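Local coordinates for hypothetical protein TM1010 (Thermotoga maritima, PDB 2F4P), which is of unknown function but belongs to the cupin family, folding into a small beta-barrel built from two antiparallel sheets, at residues T61-H66 with E137-K142; G79-R84 with V97-N102. All coordinates share one frame; numbering follows the deposited sequence.

Contact 1. Residues T61-H66 with E137-K142; sequences THWHSH and EEEYRK
Trp63 and Glu139 carry the whole of this small contact through one hydrogen bond. The indole NE1 donates a hydrogen bond to Glu139 OE1 at 3.0 Å, with an N-H...O angle of 166°. The acceptor lies almost in the plane of the indole, where the N-H points, but OE1 itself is met from above the carboxylate plane, and the two flat groups stand 78° to each other. Tryptophan suits the place because a large apolar ring carries one N-H donor on its edge; glutamate suits the helix because its chain, extended beyond CG (chi2 172°), spans a gap in which the nearest CA atoms, those of Trp63 and Glu139, are 10.9 Å apart. The indole has further neighbours: Trp106 meets it edge-to-face, Arg84 makes a cation-pi contact with it, and Val135 packs against it. The Arg84 guanidinium lies near enough that its charge would probably favour the ionised form of Glu139.

Just before Trp63, the carbonyl His62 O is held by two side chains that reach it from opposite faces of its plane. Thr61 OG1 donates at 2.8 Å, and His64 ND1, at 2.9 Å, comes in from the other face. That bond and a stack with Trp131 help set the rotation of the His64 ring, whose NE2 is hydrogen-bonded to an unknown ligand.

A single side-chain bond thus ties helix 137-144 to strand 60-65, which pairs with strands 29-30, 105-109 and 130-131 in one cupin sheet, while Tyr140 OH bonds to Ala109 O at the end of strand 105-109.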
loop_
_atom_site.group_PDB
_atom_site.type_symbol
_atom_site.label_atom_id
_atom_site.label_comp_id
_atom_site.label_asym_id
_atom_site.label_seq_id
_atom_site.Cartn_x
_atom_site.Cartn_y
_atom_site.Cartn_z
ATOM N N THR A 61 12.585 9.343 -10.517
ATOM C CA THR A 61 12.002 10.603 -10.210
ATOM C C THR A 61 13.090 11.673 -10.251
ATOM O O THR A 61 14.302 11.389 -10.108
ATOM C CB THR A 61 11.364 10.609 -8.772
ATOM O OG1 THR A 61 12.408 10.537 -7.783
ATOM C CG2 THR A 61 10.439 9.445 -8.572
ATOM N N HIS A 62 12.655 12.911 -10.418
ATOM C CA HIS A 62 13.482 14.055 -10.023
ATOM C C HIS A 62 13.674 14.045 -8.505
ATOM O O HIS A 62 12.961 13.331 -7.765
ATOM C CB HIS A 62 12.802 15.346 -10.456
ATOM C CG HIS A 62 12.741 15.518 -11.940
ATOM N ND1 HIS A 62 12.234 16.652 -12.537
ATOM C CD2 HIS A 62 13.130 14.702 -12.949
ATOM C CE1 HIS A 62 12.320 16.529 -13.847
ATOM N NE2 HIS A 62 12.850 15.351 -14.125
ATOM N N TRP A 63 14.597 14.870 -8.022
ATOM C CA TRP A 63 14.636 15.164 -6.581
ATOM C C TRP A 63 13.326 15.837 -6.157
ATOM O O TRP A 63 12.825 16.740 -6.846
ATOM C CB TRP A 63 15.796 16.089 -6.241
ATOM C CG TRP A 63 17.167 15.534 -6.446
ATOM C CD1 TRP A 63 17.975 15.739 -7.525
ATOM C CD2 TRP A 63 17.913 14.692 -5.544
ATOM N NE1 TRP A 63 19.165 15.106 -7.348
ATOM C CE2 TRP A 63 19.153 14.435 -6.153
ATOM C CE3 TRP A 63 17.634 14.101 -4.303
ATOM C CZ2 TRP A 63 20.140 13.654 -5.543
ATOM C CZ3 TRP A 63 18.629 13.324 -3.693
ATOM C CH2 TRP A 63 19.858 13.127 -4.302
ATOM N N HIS A 64 12.794 15.433 -5.000
ATOM C CA HIS A 64 11.599 16.029 -4.483
ATOM C C HIS A 64 11.406 15.669 -3.003
ATOM O O HIS A 64 12.107 14.819 -2.460
ATOM C CB HIS A 64 10.397 15.583 -5.322
ATOM C CG HIS A 64 10.091 14.121 -5.251
ATOM N ND1 HIS A 64 10.953 13.139 -5.705
ATOM C CD2 HIS A 64 8.976 13.479 -4.833
ATOM C CE1 HIS A 64 10.387 11.953 -5.535
ATOM N NE2 HIS A 64 9.188 12.134 -5.011
ATOM N N SER A 65 10.421 16.294 -2.388
ATOM C CA SER A 65 10.008 15.973 -1.030
ATOM C C SER A 65 8.481 16.088 -0.911
ATOM O O SER A 65 7.812 16.790 -1.712
ATOM C CB SER A 65 10.704 16.923 -0.026
ATOM O OG SER A 65 10.188 18.249 -0.131
ATOM N N HIS A 66 7.952 15.412 0.101
ATOM C CA HIS A 66 6.548 15.485 0.453
ATOM C C HIS A 66 6.455 16.038 1.872
ATOM O O HIS A 66 7.025 15.456 2.788
ATOM C CB HIS A 66 5.938 14.089 0.475
ATOM C CG HIS A 66 5.686 13.520 -0.885
ATOM N ND1 HIS A 66 4.471 13.659 -1.523
ATOM C CD2 HIS A 66 6.488 12.851 -1.736
ATOM C CE1 HIS A 66 4.538 13.087 -2.711
ATOM N NE2 HIS A 66 5.748 12.583 -2.862
ATOM N N GLU A 137 22.917 12.572 -14.770
ATOM C CA GLU A 137 23.504 11.289 -15.142
ATOM C C GLU A 137 24.684 10.930 -14.238
ATOM O O GLU A 137 24.875 9.764 -13.906
ATOM C CB GLU A 137 23.902 11.257 -16.619
ATOM C CG GLU A 137 22.710 11.256 -17.592
ATOM C CD GLU A 137 21.715 10.085 -17.413
ATOM O OE1 GLU A 137 21.918 9.171 -16.571
ATOM O OE2 GLU A 137 20.697 10.086 -18.138
ATOM N N GLU A 138 25.451 11.934 -13.823
ATOM C CA GLU A 138 26.551 11.721 -12.887
ATOM C C GLU A 138 26.041 11.286 -11.518
ATOM O O GLU A 138 26.571 10.328 -10.938
ATOM C CB GLU A 138 27.407 12.993 -12.749
ATOM N N GLU A 139 25.013 11.973 -11.000
ATOM C CA GLU A 139 24.428 11.561 -9.734
ATOM C C GLU A 139 23.938 10.120 -9.870
ATOM O O GLU A 139 24.233 9.292 -9.013
ATOM C CB GLU A 139 23.309 12.517 -9.272
ATOM C CG GLU A 139 23.847 13.870 -8.777
ATOM C CD GLU A 139 22.761 14.911 -8.490
ATOM O OE1 GLU A 139 21.656 14.800 -9.038
ATOM O OE2 GLU A 139 23.034 15.874 -7.737
ATOM N N TYR A 140 23.249 9.798 -10.971
ATOM C CA TYR A 140 22.656 8.452 -11.122
ATOM C C TYR A 140 23.742 7.391 -11.273
ATOM O O TYR A 140 23.718 6.360 -10.596
ATOM C CB TYR A 140 21.657 8.411 -12.286
ATOM C CG TYR A 140 20.955 7.075 -12.473
ATOM C CD1 TYR A 140 19.917 6.680 -11.618
ATOM C CD2 TYR A 140 21.324 6.216 -13.503
ATOM C CE1 TYR A 140 19.274 5.472 -11.778
ATOM C CE2 TYR A 140 20.692 5.010 -13.682
ATOM C CZ TYR A 140 19.671 4.633 -12.815
ATOM O OH TYR A 140 19.056 3.432 -13.005
ATOM N N ARG A 141 24.704 7.650 -12.145
ATOM C CA ARG A 141 25.811 6.726 -12.349
ATOM C C ARG A 141 26.524 6.474 -11.016
ATOM O O ARG A 141 26.735 5.323 -10.633
ATOM C CB ARG A 141 26.776 7.298 -13.383
ATOM C CG ARG A 141 27.947 6.388 -13.768
ATOM C CD ARG A 141 28.868 7.093 -14.756
ATOM N NE ARG A 141 29.044 8.509 -14.429
ATOM C CZ ARG A 141 29.809 8.984 -13.443
ATOM N NH1 ARG A 141 30.499 8.162 -12.648
ATOM N NH2 ARG A 141 29.881 10.300 -13.249
ATOM N N LYS A 142 26.855 7.541 -10.291
ATOM C CA LYS A 142 27.592 7.376 -9.031
ATOM C C LYS A 142 26.773 6.608 -8.008
ATOM O O LYS A 142 27.310 5.799 -7.263
ATOM C CB LYS A 142 28.033 8.710 -8.440
ATOM C CG LYS A 142 29.199 9.346 -9.131
ATOM C CD LYS A 142 29.579 10.650 -8.443
#

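Contact 2. Residues G79-R84 with V97-N102; sequences GFYQER and VEIPPN. With EDO (1,2-ethanediol), chain F; EDO (1,2-ethanediol), chain G.
The ring of Tyr81 has Val97 CG1 over the centre of one face, 3.6 Å from the centroid and only 7° off the ring normal, a clear CH-pi contact. Ile99 comes in obliquely, CD1 lying 3.6 Å from Tyr81 CE1; Ile99 CG1 lies close to both Tyr81 CE1 and Tyr81 OH, and Ile99 CG2 touches the hydroxyl, 3.5 Å from Tyr81 OH. Branched aliphatic residues suit these places: their methyls fit against a flat ring, and Val97 CG1 reaches it by standing anti to the backbone N (chi1 -173°). Leu72 touches both Val97 and Ile99, and Leu91 touches both Tyr81 and Val97, which extends the apolar packing.

The polar end of the tyrosine is satisfied within its own strand. Glu83 OE2 accepts from Tyr81 OH at 2.6 Å with its anti lone pair, the one away from the other oxygen. A water also donates to Glu83 OE2, at a long 3.3 Å, and to Glu98 O at 2.7 Å, joining the two strands. Nearby, a 1,2-ethanediol accepts from Glu83 N.

The chemistry is therefore divided: the strands 78-83 and 96-99, members of different sheets, meet through apolar side chains, whereas the hydroxyl and carboxylate pair with each other, and one water carries the polar link on to Glu98 O.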
loop_
_atom_site.group_PDB
_atom_site.type_symbol
_atom_site.label_atom_id
_atom_site.label_comp_id
_atom_site.label_asym_id
_atom_site.label_seq_id
_atom_site.Cartn_x
_atom_site.Cartn_y
_atom_site.Cartn_z
ATOM N N GLY A 79 15.669 -1.475 -7.663
ATOM C CA GLY A 79 15.813 -0.047 -7.765
ATOM C C GLY A 79 16.697 0.559 -6.722
ATOM O O GLY A 79 17.413 -0.129 -6.012
ATOM N N PHE A 80 16.604 1.873 -6.638
ATOM C CA PHE A 80 17.404 2.682 -5.741
ATOM C C PHE A 80 16.564 3.768 -5.119
ATOM O O PHE A 80 15.654 4.308 -5.763
ATOM C CB PHE A 80 18.564 3.336 -6.493
ATOM C CG PHE A 80 19.587 2.372 -6.913
ATOM C CD1 PHE A 80 19.414 1.633 -8.082
ATOM C CD2 PHE A 80 20.707 2.151 -6.147
ATOM C CE1 PHE A 80 20.382 0.703 -8.476
ATOM C CE2 PHE A 80 21.658 1.235 -6.532
ATOM C CZ PHE A 80 21.495 0.508 -7.706
ATOM N N TYR A 81 16.891 4.055 -3.858
ATOM C CA TYR A 81 16.367 5.173 -3.104
ATOM C C TYR A 81 17.554 5.971 -2.550
ATOM O O TYR A 81 18.482 5.404 -2.018
ATOM C CB TYR A 81 15.488 4.679 -1.957
ATOM C CG TYR A 81 15.113 5.719 -0.919
ATOM C CD1 TYR A 81 14.198 6.729 -1.199
ATOM C CD2 TYR A 81 15.703 5.712 0.348
ATOM C CE1 TYR A 81 13.847 7.664 -0.256
ATOM C CE2 TYR A 81 15.357 6.667 1.303
ATOM C CZ TYR A 81 14.427 7.640 0.997
ATOM O OH TYR A 81 14.068 8.592 1.933
ATOM N N GLN A 82 17.516 7.287 -2.693
ATOM C CA GLN A 82 18.580 8.125 -2.181
ATOM C C GLN A 82 18.056 9.422 -1.615
ATOM O O GLN A 82 17.317 10.141 -2.287
ATOM C CB GLN A 82 19.582 8.438 -3.269
ATOM C CG GLN A 82 20.763 9.316 -2.767
ATOM C CD GLN A 82 21.909 9.375 -3.763
ATOM O OE1 GLN A 82 21.719 9.735 -4.934
ATOM N NE2 GLN A 82 23.116 9.042 -3.302
ATOM N N GLU A 83 18.489 9.724 -0.391
ATOM C CA GLU A 83 18.290 11.023 0.237
ATOM C C GLU A 83 19.433 11.976 -0.097
ATOM O O GLU A 83 20.579 11.570 -0.260
ATOM C CB GLU A 83 18.149 10.846 1.759
ATOM C CG GLU A 83 16.910 10.036 2.107
ATOM C CD GLU A 83 16.771 9.678 3.551
ATOM O OE1 GLU A 83 17.604 10.148 4.346
ATOM O OE2 GLU A 83 15.782 8.972 3.887
ATOM N N ARG A 84 19.105 13.256 -0.220
ATOM C CA ARG A 84 20.108 14.278 -0.516
ATOM C C ARG A 84 21.308 14.138 0.422
ATOM O O ARG A 84 21.151 14.131 1.638
ATOM C CB ARG A 84 19.453 15.654 -0.367
ATOM C CG ARG A 84 20.254 16.802 -0.832
ATOM C CD ARG A 84 19.391 17.700 -1.747
ATOM N NE ARG A 84 19.719 17.397 -3.112
ATOM C CZ ARG A 84 19.151 17.890 -4.212
ATOM N NH1 ARG A 84 18.116 18.721 -4.206
ATOM N NH2 ARG A 84 19.634 17.473 -5.355
ATOM N N VAL A 97 10.232 1.344 2.319
ATOM C CA VAL A 97 10.963 2.577 2.546
ATOM C C VAL A 97 10.078 3.618 3.224
ATOM O O VAL A 97 9.042 4.006 2.676
ATOM C CB VAL A 97 11.482 3.174 1.219
ATOM C CG1 VAL A 97 12.387 4.352 1.510
ATOM C CG2 VAL A 97 12.174 2.110 0.403
ATOM N N GLU A 98 10.482 4.035 4.418
ATOM C CA GLU A 98 9.815 5.126 5.130
ATOM C C GLU A 98 10.535 6.434 4.823
ATOM O O GLU A 98 11.698 6.618 5.215
ATOM C CB GLU A 98 9.846 4.862 6.617
ATOM C CG GLU A 98 8.998 3.690 7.030
ATOM C CD GLU A 98 8.982 3.496 8.544
ATOM O OE1 GLU A 98 9.504 4.357 9.301
ATOM O OE2 GLU A 98 8.457 2.458 8.950
ATOM N N ILE A 99 9.863 7.324 4.116
ATOM C CA ILE A 99 10.457 8.598 3.697
ATOM C C ILE A 99 9.867 9.713 4.554
ATOM O O ILE A 99 8.693 10.087 4.374
ATOM C CB ILE A 99 10.210 8.877 2.205
ATOM C CG1 ILE A 99 10.619 7.661 1.360
ATOM C CG2 ILE A 99 10.940 10.174 1.756
ATOM C CD1 ILE A 99 10.257 7.761 -0.087
ATOM N N PRO A 100 10.656 10.241 5.498
ATOM C CA PRO A 100 10.046 11.191 6.400
ATOM C C PRO A 100 9.625 12.512 5.763
ATOM O O PRO A 100 10.115 12.883 4.686
ATOM C CB PRO A 100 11.114 11.404 7.492
ATOM C CG PRO A 100 12.102 10.333 7.286
ATOM C CD PRO A 100 12.082 10.036 5.831
ATOM N N PRO A 101 8.709 13.213 6.434
ATOM C CA PRO A 101 8.265 14.528 5.982
ATOM C C PRO A 101 9.433 15.442 5.597
ATOM O O PRO A 101 10.397 15.537 6.349
ATOM C CB PRO A 101 7.515 15.062 7.191
ATOM C CG PRO A 101 6.973 13.820 7.839
ATOM C CD PRO A 101 8.086 12.841 7.710
ATOM N N ASN A 102 9.340 16.034 4.400
ATOM C CA ASN A 102 10.248 17.049 3.877
ATOM C C ASN A 102 11.636 16.580 3.515
ATOM O O ASN A 102 12.447 17.391 3.042
ATOM C CB ASN A 102 10.350 18.238 4.836
ATOM C CG ASN A 102 9.013 18.773 5.208
ATOM O OD1 ASN A 102 8.228 19.180 4.334
ATOM N ND2 ASN A 102 8.706 18.731 6.491
HETATM C C1 EDO F . 19.083 6.439 2.920
HETATM O O1 EDO F . 18.374 5.211 3.122
HETATM C C2 EDO F . 19.211 6.561 1.410
HETATM O O2 EDO F . 19.939 7.721 1.033
HETATM C C1 EDO G . 25.512 6.861 -4.111
HETATM O O1 EDO G . 25.412 6.030 -2.974
HETATM C C2 EDO G . 26.189 8.186 -3.834
HETATM O O2 EDO G . 25.771 9.066 -4.872
HETATM O O HOH W 1 14.320 6.114 4.583
#

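Both segments of contact 2 fall in the sequence between the two segments of contact 1: 61-66 comes first, then 79-84 and 97-102, and the helical segment 137-142 last. The centres are about 11 Å apart, and the two contacts touch directly. Segments 61-66 and 79-84 share one antiparallel sheet, in which strand 105-109 pairs with both of their strands, whereas 97-102 starts on strand 96-99, an outermost strand of the other sheet. Trp63 lies against Arg84 and Gln82, and His66 O probably accepts a hydrogen bond from Asn102 N. Contact 1 thus joins the C-terminal helix to one sheet, and contact 2 packs that sheet against the other inside the cupin fold.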